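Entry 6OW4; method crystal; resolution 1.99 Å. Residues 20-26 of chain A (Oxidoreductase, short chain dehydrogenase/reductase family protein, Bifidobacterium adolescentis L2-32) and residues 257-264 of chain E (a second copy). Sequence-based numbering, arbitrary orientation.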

ATOM      1  N   ARG A  20      23.294  25.516  -3.004  1.00 48.91           N
ATOM      2  CA  ARG A  20      21.826  25.464  -2.754  1.00 45.71           C
ATOM      3  C   ARG A  20      21.430  24.164  -2.039  1.00 41.90           C
ATOM      4  O   ARG A  20      20.237  24.032  -1.706  1.00 41.44           O
ATOM      5  CB  ARG A  20      21.039  25.630  -4.058  1.00 47.71           C
ATOM      6  CG  ARG A  20      21.127  24.463  -5.032  1.00 49.34           C
ATOM      7  CD  ARG A  20      20.181  24.692  -6.197  1.00 51.10           C
ATOM      8  NE  ARG A  20      20.629  24.070  -7.437  1.00 52.22           N
ATOM      9  CZ  ARG A  20      20.237  24.428  -8.660  1.00 52.04           C
ATOM     10  NH1 ARG A  20      19.383  25.424  -8.831  1.00 51.83           N
ATOM     11  NH2 ARG A  20      20.712  23.788  -9.715  1.00 53.39           N
ATOM     12  N   TYR A  21      22.377  23.247  -1.805  1.00 38.46           N
ATOM     13  CA  TYR A  21      22.165  21.984  -1.046  1.00 35.96           C
ATOM     14  C   TYR A  21      23.215  21.863   0.057  1.00 35.17           C
ATOM     15  O   TYR A  21      24.126  21.043  -0.046  1.00 36.07           O
ATOM     16  CB  TYR A  21      22.222  20.776  -1.985  1.00 34.85           C
ATOM     17  CG  TYR A  21      21.169  20.743  -3.064  1.00 34.51           C
ATOM     18  CD1 TYR A  21      19.818  20.769  -2.752  1.00 34.03           C
ATOM     19  CD2 TYR A  21      21.519  20.650  -4.403  1.00 34.93           C
ATOM     20  CE1 TYR A  21      18.845  20.728  -3.739  1.00 34.18           C
ATOM     21  CE2 TYR A  21      20.560  20.604  -5.403  1.00 34.88           C
ATOM     22  CZ  TYR A  21      19.217  20.644  -5.070  1.00 34.26           C
ATOM     23  OH  TYR A  21      18.262  20.596  -6.044  1.00 35.44           O
ATOM     24  N   PRO A  22      23.130  22.669   1.144  1.00 34.25           N
ATOM     25  CA  PRO A  22      24.078  22.571   2.256  1.00 33.70           C
ATOM     26  C   PRO A  22      24.102  21.172   2.892  1.00 33.20           C
ATOM     27  O   PRO A  22      23.043  20.624   3.151  1.00 33.01           O
ATOM     28  CB  PRO A  22      23.577  23.608   3.275  1.00 33.51           C
ATOM     29  CG  PRO A  22      22.731  24.567   2.462  1.00 33.45           C
ATOM     30  CD  PRO A  22      22.127  23.725   1.358  1.00 33.64           C
ATOM     31  N   LEU A  23      25.303  20.640   3.139  1.00 32.85           N
ATOM     32  CA  LEU A  23      25.524  19.248   3.618  1.00 32.02           C
ATOM     33  C   LEU A  23      25.409  19.189   5.147  1.00 31.68           C
ATOM     34  O   LEU A  23      24.882  18.173   5.648  1.00 31.67           O
ATOM     35  CB  LEU A  23      26.897  18.756   3.145  1.00 32.20           C
ATOM     36  CG  LEU A  23      26.911  18.050   1.790  1.00 32.29           C
ATOM     37  CD1 LEU A  23      26.454  18.979   0.680  1.00 32.66           C
ATOM     38  CD2 LEU A  23      28.292  17.498   1.484  1.00 32.83           C
ATOM     39  N   ASP A  24      25.881  20.221   5.855  1.00 31.63           N
ATOM     40  CA  ASP A  24      25.989  20.230   7.340  1.00 31.00           C
ATOM     41  C   ASP A  24      25.626  21.615   7.890  1.00 30.97           C
ATOM     42  O   ASP A  24      26.551  22.378   8.233  1.00 30.35           O
ATOM     43  CB  ASP A  24      27.391  19.799   7.784  1.00 31.91           C
ATOM     44  CG  ASP A  24      27.811  18.443   7.245  1.00 31.71           C
ATOM     45  OD1 ASP A  24      28.329  18.397   6.112  1.00 32.53           O
ATOM     46  OD2 ASP A  24      27.603  17.441   7.953  1.00 31.64           O
ATOM     47  N   LYS A  25      24.326  21.906   8.000  1.00 30.30           N
ATOM     48  CA  LYS A  25      23.789  23.179   8.561  1.00 31.00           C
ATOM     49  C   LYS A  25      24.113  23.274  10.058  1.00 32.34           C
ATOM     50  O   LYS A  25      24.286  24.409  10.548  1.00 33.06           O
ATOM     51  CB  LYS A  25      22.279  23.279   8.333  1.00 29.71           C
ATOM     52  CG  LYS A  25      21.857  23.447   6.882  1.00 29.43           C
ATOM     53  CD  LYS A  25      20.378  23.716   6.714  1.00 29.80           C
ATOM     54  CE  LYS A  25      19.934  23.661   5.268  1.00 30.65           C
ATOM     55  NZ  LYS A  25      18.485  23.941   5.125  1.00 31.19           N
ATOM     56  N   TRP A  26      24.191  22.130  10.751  1.00 32.24           N
ATOM     57  CA  TRP A  26      24.500  22.031  12.206  1.00 32.39           C
ATOM     58  C   TRP A  26      25.864  22.664  12.525  1.00 34.46           C
ATOM     59  O   TRP A  26      26.080  23.015  13.704  1.00 34.69           O
ATOM     60  CB  TRP A  26      24.430  20.576  12.689  1.00 31.68           C
ATOM     61  CG  TRP A  26      25.395  19.643  12.022  1.00 31.22           C
ATOM     62  CD1 TRP A  26      25.188  18.940  10.872  1.00 30.98           C
ATOM     63  CD2 TRP A  26      26.713  19.286  12.477  1.00 31.29           C
ATOM     64  NE1 TRP A  26      26.287  18.183  10.570  1.00 31.22           N
ATOM     65  CE2 TRP A  26      27.239  18.373  11.536  1.00 31.20           C
ATOM     66  CE3 TRP A  26      27.500  19.646  13.578  1.00 32.07           C
ATOM     67  CZ2 TRP A  26      28.512  17.820  11.666  1.00 31.54           C
ATOM     68  CZ3 TRP A  26      28.758  19.099  13.705  1.00 32.41           C
ATOM     69  CH2 TRP A  26      29.255  18.200  12.762  1.00 32.12           C
TER
ATOM     70  N   HIS E 257      10.625  19.752  -7.429  1.00 29.87           N
ATOM     71  CA  HIS E 257      11.684  20.028  -8.441  1.00 31.07           C
ATOM     72  C   HIS E 257      12.990  20.452  -7.756  1.00 28.91           C
ATOM     73  O   HIS E 257      13.647  21.381  -8.259  1.00 28.05           O
ATOM     74  CB  HIS E 257      11.207  21.078  -9.458  1.00 34.37           C
ATOM     75  CG  HIS E 257      10.117  20.600 -10.360  1.00 38.18           C
ATOM     76  ND1 HIS E 257      10.099  19.321 -10.884  1.00 40.48           N
ATOM     77  CD2 HIS E 257       9.026  21.227 -10.853  1.00 40.82           C
ATOM     78  CE1 HIS E 257       9.033  19.175 -11.647  1.00 42.01           C
ATOM     79  NE2 HIS E 257       8.360  20.332 -11.648  1.00 42.17           N
ATOM     80  N   ARG E 258      13.346  19.793  -6.652  1.00 27.28           N
ATOM     81  CA  ARG E 258      14.632  19.995  -5.935  1.00 26.85           C
ATOM     82  C   ARG E 258      14.954  18.736  -5.122  1.00 26.92           C
ATOM     83  O   ARG E 258      14.004  18.031  -4.723  1.00 25.67           O
ATOM     84  CB  ARG E 258      14.578  21.242  -5.044  1.00 26.55           C
ATOM     85  CG  ARG E 258      13.689  21.132  -3.812  1.00 25.74           C
ATOM     86  CD  ARG E 258      13.980  22.266  -2.843  1.00 25.29           C
ATOM     87  NE  ARG E 258      13.159  22.258  -1.639  1.00 24.69           N
ATOM     88  CZ  ARG E 258      13.324  21.446  -0.596  1.00 24.18           C
ATOM     89  NH1 ARG E 258      14.277  20.529  -0.596  1.00 24.32           N
ATOM     90  NH2 ARG E 258      12.520  21.547   0.448  1.00 23.99           N
ATOM     91  N   PHE E 259      16.243  18.471  -4.898  1.00 27.23           N
ATOM     92  CA  PHE E 259      16.728  17.421  -3.966  1.00 27.26           C
ATOM     93  C   PHE E 259      16.380  17.844  -2.537  1.00 25.65           C
ATOM     94  O   PHE E 259      16.351  19.057  -2.257  1.00 25.64           O
ATOM     95  CB  PHE E 259      18.238  17.199  -4.083  1.00 28.27           C
ATOM     96  CG  PHE E 259      18.675  16.327  -5.232  1.00 29.92           C
ATOM     97  CD1 PHE E 259      18.409  16.691  -6.542  1.00 31.58           C
ATOM     98  CD2 PHE E 259      19.378  15.155  -5.005  1.00 30.44           C
ATOM     99  CE1 PHE E 259      18.820  15.894  -7.600  1.00 31.85           C
ATOM    100  CE2 PHE E 259      19.788  14.359  -6.063  1.00 31.73           C
ATOM    101  CZ  PHE E 259      19.509  14.730  -7.358  1.00 31.71           C
ATOM    102  N   GLY E 260      16.120  16.869  -1.665  1.00 25.05           N
ATOM    103  CA  GLY E 260      16.078  17.088  -0.211  1.00 24.68           C
ATOM    104  C   GLY E 260      17.468  17.404   0.312  1.00 24.69           C
ATOM    105  O   GLY E 260      18.448  17.079  -0.388  1.00 24.47           O
ATOM    106  N   THR E 261      17.557  18.038   1.482  1.00 24.52           N
ATOM    107  CA  THR E 261      18.828  18.282   2.213  1.00 24.26           C
ATOM    108  C   THR E 261      18.858  17.364   3.439  1.00 23.75           C
ATOM    109  O   THR E 261      17.776  16.918   3.869  1.00 23.28           O
ATOM    110  CB  THR E 261      19.003  19.769   2.546  1.00 24.55           C
ATOM    111  OG1 THR E 261      17.828  20.247   3.200  1.00 24.03           O
ATOM    112  CG2 THR E 261      19.268  20.610   1.316  1.00 25.09           C
ATOM    113  N   ASN E 262      20.058  17.086   3.958  1.00 23.69           N
ATOM    114  CA  ASN E 262      20.312  16.140   5.078  1.00 22.96           C
ATOM    115  C   ASN E 262      19.489  16.546   6.308  1.00 22.71           C
ATOM    116  O   ASN E 262      19.041  15.639   7.037  1.00 22.06           O
ATOM    117  CB  ASN E 262      21.801  16.067   5.429  1.00 22.94           C
ATOM    118  CG  ASN E 262      22.651  15.501   4.311  1.00 23.29           C
ATOM    119  OD1 ASN E 262      22.275  14.523   3.669  1.00 23.00           O
ATOM    120  ND2 ASN E 262      23.807  16.102   4.080  1.00 23.56           N
ATOM    121  N   ASP E 263      19.300  17.853   6.525  1.00 22.72           N
ATOM    122  CA  ASP E 263      18.568  18.408   7.697  1.00 23.18           C
ATOM    123  C   ASP E 263      17.068  18.093   7.591  1.00 21.76           C
ATOM    124  O   ASP E 263      16.412  18.014   8.650  1.00 20.86           O
ATOM    125  CB  ASP E 263      18.812  19.912   7.851  1.00 24.39           C
ATOM    126  CG  ASP E 263      18.397  20.731   6.642  1.00 25.56           C
ATOM    127  OD1 ASP E 263      18.936  20.469   5.546  1.00 26.07           O
ATOM    128  OD2 ASP E 263      17.542  21.627   6.808  1.00 27.04           O
ATOM    129  N   GLU E 264      16.541  17.925   6.374  1.00 21.16           N
ATOM    130  CA  GLU E 264      15.110  17.596   6.130  1.00 21.13           C
ATOM    131  C   GLU E 264      14.849  16.130   6.502  1.00 20.72           C
ATOM    132  O   GLU E 264      13.707  15.818   6.888  1.00 22.11           O
ATOM    133  CB  GLU E 264      14.729  17.895   4.680  1.00 21.21           C
ATOM    134  CG  GLU E 264      14.832  19.370   4.335  1.00 21.64           C
ATOM    135  CD  GLU E 264      14.319  19.735   2.953  1.00 22.01           C
ATOM    136  OE1 GLU E 264      14.881  19.227   1.968  1.00 21.65           O
ATOM    137  OE2 GLU E 264      13.345  20.514   2.867  1.00 22.54           O
TER
HETATM  138  O   HOH W   1      21.842  20.001   5.739  1.00 21.81           O
HETATM  139  O   HOH W   2      22.270  18.202   2.182  1.00 24.97           O

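This is a small, mostly polar contact between two copies of one protein, in which a loop of chain A and the 3-10 segment that follows it meet the loop and helix start of chain E through a buried tyrosine ring, a few directed hydrogen bonds, a salt bridge and two bridging waters.

The apolar part centres on Tyr21(A). Its CA-to-CB bond points sideways, but the long ring carries its end to chain E, where CB of Phe259(E) lies over one face of the Tyr21(A) ring, 4.0 Å from its centroid, in a CH-pi contact. CG2 of Thr261(E) sits near the ring plane at the edge, 4.1 Å from CD1 of Tyr21(A). The phenol suits this buried site because its hydroxyl can also serve the backbone: N of Phe259(E) donates to OH of Tyr21(A) at 3.1 Å, nearly straight at 164°.

Farther along, the backbone of chain A offers carbonyls. ND2 of Asn262(E) donates to O of Leu23(A) at 2.8 Å and 169°; an amide side chain suits this place because its NH2 group can reach a carbonyl that points across the contact. O of Pro22(A) is reached through water instead. Water 1 donates to it and to OD1 of Asp263(E), while water 2 donates to it and accepts from N of Asn262(E).

The CA-to-CB bond of Lys25(A) points toward chain E, and with chi2 to chi4 all t the side chain extends far enough for its ammonium NZ to form a salt bridge with the oppositely charged carboxylate of Asp263(E), at 3.0 Å from OD2. Threonine suits its place by offering both a methyl to the tyrosine and a hydroxyl to the aspartate: OG1 of Thr261(E) donates to OD1 of Asp263(E) at 2.6 Å. Within chain E, the carboxylate of Glu264(E) accepts from N of Thr261(E) and pairs with the guanidinium of Arg258(E).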